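Local coordinates for sortase family protein (Clostridium perfringens, PDB 6IXZ), which is a class C sortase, a cysteine transpeptidase that probably joins pilin subunits, at residues A[95-100]-A[133-138]. Numbering follows the deposited sequence.
Sequences SLPVGG and LHILKK
In the beta-barrel fold of the sortases, an inverse gamma turn centred on Pro97 packs against Leu133 and Ile135 at the end of strand 130-135, just where a type I' turn from Ile135 to Lys138 reverses the chain into strand 138-150. The case illustrates how a loop can be seated on a hairpin without a hydrogen bond between them, by apolar side chains and by carbons laid against two carbonyl oxygens. The gamma turn is closed by Val98 N bonding to Leu96 O at 2.8 Å, and this tight bend presents the proline ring to the hairpin. Pro97 CB meets Leu133 CD1 at 4.0 Å, while Pro97 CG touches Ile135 CD1 at 3.9 Å. Pro97 and Val98 each cross Ile135 at about a right angle. With Ile135 CG1 anti to the carbonyl carbon (chi1 -59°) and CG2 anti to the backbone N, its branches serve different neighbours: CG1 carries CD1 to the proline, and CG2 lies 4.1 Å from Val98 CG1. At the edge of the contact Lys138 lays CD, 3.7 Å away, and CE against Val98 O. Helix 23-41 covers Val98 through Ile33 and Asn34, and Ile75 of strand 71-77 touches Ile135. Ile135 CB, CG1 and CG2 all lie 3.7 Å from Pro97 O, which is buried without a partner in the model, a polar cost that the apolar burial probably has to repay.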
ATOM      1  N   SER A  95      -7.097   3.775  -3.402  1.00 18.42           N
ATOM      2  CA  SER A  95      -7.198   2.540  -4.169  1.00 16.48           C
ATOM      3  C   SER A  95      -6.565   1.364  -3.437  1.00 17.05           C
ATOM      4  O   SER A  95      -5.591   1.547  -2.729  1.00 17.98           O
ATOM      5  CB  SER A  95      -6.509   2.737  -5.529  1.00 15.22           C
ATOM      6  OG  SER A  95      -7.112   3.825  -6.215  1.00 15.59           O
ATOM      7  N   LEU A  96      -7.173   0.182  -3.509  1.00 17.25           N
ATOM      8  CA  LEU A  96      -6.473  -1.023  -3.113  1.00 19.89           C
ATOM      9  C   LEU A  96      -5.414  -1.333  -4.186  1.00 20.94           C
ATOM     10  O   LEU A  96      -5.630  -1.101  -5.377  1.00 17.01           O
ATOM     11  CB  LEU A  96      -7.424  -2.192  -2.956  1.00 24.35           C
ATOM     12  CG  LEU A  96      -8.405  -2.142  -1.776  1.00 28.79           C
ATOM     13  CD1 LEU A  96      -9.464  -3.220  -1.885  1.00 33.70           C
ATOM     14  CD2 LEU A  96      -7.644  -2.247  -0.466  1.00 32.57           C
ATOM     15  N   PRO A  97      -4.252  -1.817  -3.742  1.00 19.03           N
ATOM     16  CA  PRO A  97      -3.042  -1.788  -4.532  1.00 20.30           C
ATOM     17  C   PRO A  97      -2.980  -2.974  -5.461  1.00 18.20           C
ATOM     18  O   PRO A  97      -2.100  -3.813  -5.329  1.00 22.12           O
ATOM     19  CB  PRO A  97      -1.947  -1.874  -3.479  1.00 20.70           C
ATOM     20  CG  PRO A  97      -2.556  -2.737  -2.437  1.00 21.66           C
ATOM     21  CD  PRO A  97      -3.986  -2.256  -2.357  1.00 19.67           C
ATOM     22  N   VAL A  98      -3.943  -3.069  -6.366  1.00 22.25           N
ATOM     23  CA  VAL A  98      -3.898  -4.099  -7.370  1.00 18.65           C
ATOM     24  C   VAL A  98      -3.563  -3.526  -8.764  1.00 22.19           C
ATOM     25  O   VAL A  98      -3.717  -4.233  -9.769  1.00 18.94           O
ATOM     26  CB  VAL A  98      -5.216  -4.904  -7.447  1.00 19.78           C
ATOM     27  CG1 VAL A  98      -5.409  -5.760  -6.198  1.00 23.85           C
ATOM     28  CG2 VAL A  98      -6.410  -4.005  -7.688  1.00 21.04           C
ATOM     29  N   GLY A  99      -3.266  -2.225  -8.851  1.00 16.29           N
ATOM     30  CA  GLY A  99      -2.979  -1.636 -10.156  1.00 19.01           C
ATOM     31  C   GLY A  99      -4.192  -1.296 -11.013  1.00 20.11           C
ATOM     32  O   GLY A  99      -5.323  -1.637 -10.702  1.00 21.62           O
ATOM     33  N   GLY A 100      -3.929  -0.682 -12.154  1.00 26.59           N
ATOM     34  CA  GLY A 100      -4.983  -0.229 -13.037  1.00 24.27           C
ATOM     35  C   GLY A 100      -4.842   1.256 -13.270  1.00 23.25           C
ATOM     36  O   GLY A 100      -4.406   1.999 -12.380  1.00 23.68           O
ATOM     37  N   LEU A 133       5.292  -4.813  -5.543  1.00 22.78           N
ATOM     38  CA  LEU A 133       4.167  -5.249  -4.736  1.00 22.31           C
ATOM     39  C   LEU A 133       3.795  -6.670  -5.120  1.00 23.65           C
ATOM     40  O   LEU A 133       3.644  -6.989  -6.303  1.00 23.01           O
ATOM     41  CB  LEU A 133       2.954  -4.343  -4.982  1.00 25.20           C
ATOM     42  CG  LEU A 133       3.141  -2.869  -4.654  1.00 24.68           C
ATOM     43  CD1 LEU A 133       1.812  -2.146  -4.680  1.00 25.21           C
ATOM     44  CD2 LEU A 133       3.795  -2.734  -3.295  1.00 28.91           C
ATOM     45  N   HIS A 134       3.459  -7.451  -4.104  1.00 21.54           N
ATOM     46  CA  HIS A 134       2.991  -8.822  -4.271  1.00 20.95           C
ATOM     47  C   HIS A 134       1.659  -8.998  -3.579  1.00 20.30           C
ATOM     48  O   HIS A 134       1.624  -9.151  -2.363  1.00 22.35           O
ATOM     49  CB  HIS A 134       4.032  -9.758  -3.654  1.00 19.92           C
ATOM     50  CG  HIS A 134       5.323  -9.756  -4.399  1.00 22.81           C
ATOM     51  ND1 HIS A 134       5.422 -10.256  -5.675  1.00 25.27           N
ATOM     52  CD2 HIS A 134       6.500  -9.146  -4.145  1.00 25.58           C
ATOM     53  CE1 HIS A 134       6.650 -10.082  -6.118  1.00 25.18           C
ATOM     54  NE2 HIS A 134       7.321  -9.399  -5.214  1.00 26.26           N
ATOM     55  N   ILE A 135       0.559  -8.848  -4.324  1.00 20.04           N
ATOM     56  CA  ILE A 135      -0.748  -8.591  -3.725  1.00 19.65           C
ATOM     57  C   ILE A 135      -1.770  -9.501  -4.404  1.00 26.79           C
ATOM     58  O   ILE A 135      -1.927  -9.454  -5.621  1.00 30.25           O
ATOM     59  CB  ILE A 135      -1.172  -7.131  -3.947  1.00 23.80           C
ATOM     60  CG1 ILE A 135      -0.138  -6.173  -3.326  1.00 22.00           C
ATOM     61  CG2 ILE A 135      -2.585  -6.895  -3.434  1.00 24.05           C
ATOM     62  CD1 ILE A 135      -0.331  -5.882  -1.859  1.00 21.40           C
ATOM     63  N   LEU A 136      -2.354 -10.422  -3.643  1.00 30.90           N
ATOM     64  CA  LEU A 136      -3.304 -11.396  -4.187  1.00 31.93           C
ATOM     65  C   LEU A 136      -2.798 -12.002  -5.504  1.00 28.37           C
ATOM     66  O   LEU A 136      -3.518 -12.028  -6.508  1.00 30.57           O
ATOM     67  CB  LEU A 136      -4.686 -10.749  -4.376  1.00 30.69           C
ATOM     68  CG  LEU A 136      -5.528 -10.502  -3.118  1.00 37.11           C
ATOM     69  CD1 LEU A 136      -4.697 -10.493  -1.849  1.00 36.77           C
ATOM     70  CD2 LEU A 136      -6.320  -9.218  -3.231  1.00 38.45           C
ATOM     71  N   LYS A 137      -1.556 -12.472  -5.489  1.00 30.88           N
ATOM     72  CA  LYS A 137      -0.969 -13.213  -6.618  1.00 37.25           C
ATOM     73  C   LYS A 137      -0.521 -12.332  -7.782  1.00 39.25           C
ATOM     74  O   LYS A 137       0.096 -12.815  -8.727  1.00 32.30           O
ATOM     75  CB  LYS A 137      -1.938 -14.277  -7.137  1.00 40.98           C
ATOM     76  CG  LYS A 137      -2.362 -15.274  -6.083  1.00 41.51           C
ATOM     77  CD  LYS A 137      -1.247 -16.260  -5.802  1.00 49.35           C
ATOM     78  CE  LYS A 137      -1.295 -17.436  -6.761  1.00 52.73           C
ATOM     79  NZ  LYS A 137      -0.225 -18.424  -6.445  1.00 59.81           N
ATOM     80  N   LYS A 138      -0.785 -11.034  -7.686  1.00 41.05           N
ATOM     81  CA  LYS A 138      -0.262 -10.089  -8.657  1.00 35.21           C
ATOM     82  C   LYS A 138       1.123  -9.641  -8.265  1.00 36.47           C
ATOM     83  O   LYS A 138       1.401  -9.379  -7.088  1.00 21.20           O
ATOM     84  CB  LYS A 138      -1.184  -8.882  -8.789  1.00 44.30           C
ATOM     85  CG  LYS A 138      -2.526  -9.203  -9.432  1.00 42.30           C
ATOM     86  CD  LYS A 138      -3.219  -7.939  -9.904  1.00 46.70           C
ATOM     87  CE  LYS A 138      -2.942  -7.661 -11.374  1.00 51.70           C
ATOM     88  NZ  LYS A 138      -3.982  -8.263 -12.263  1.00 49.94           N
TER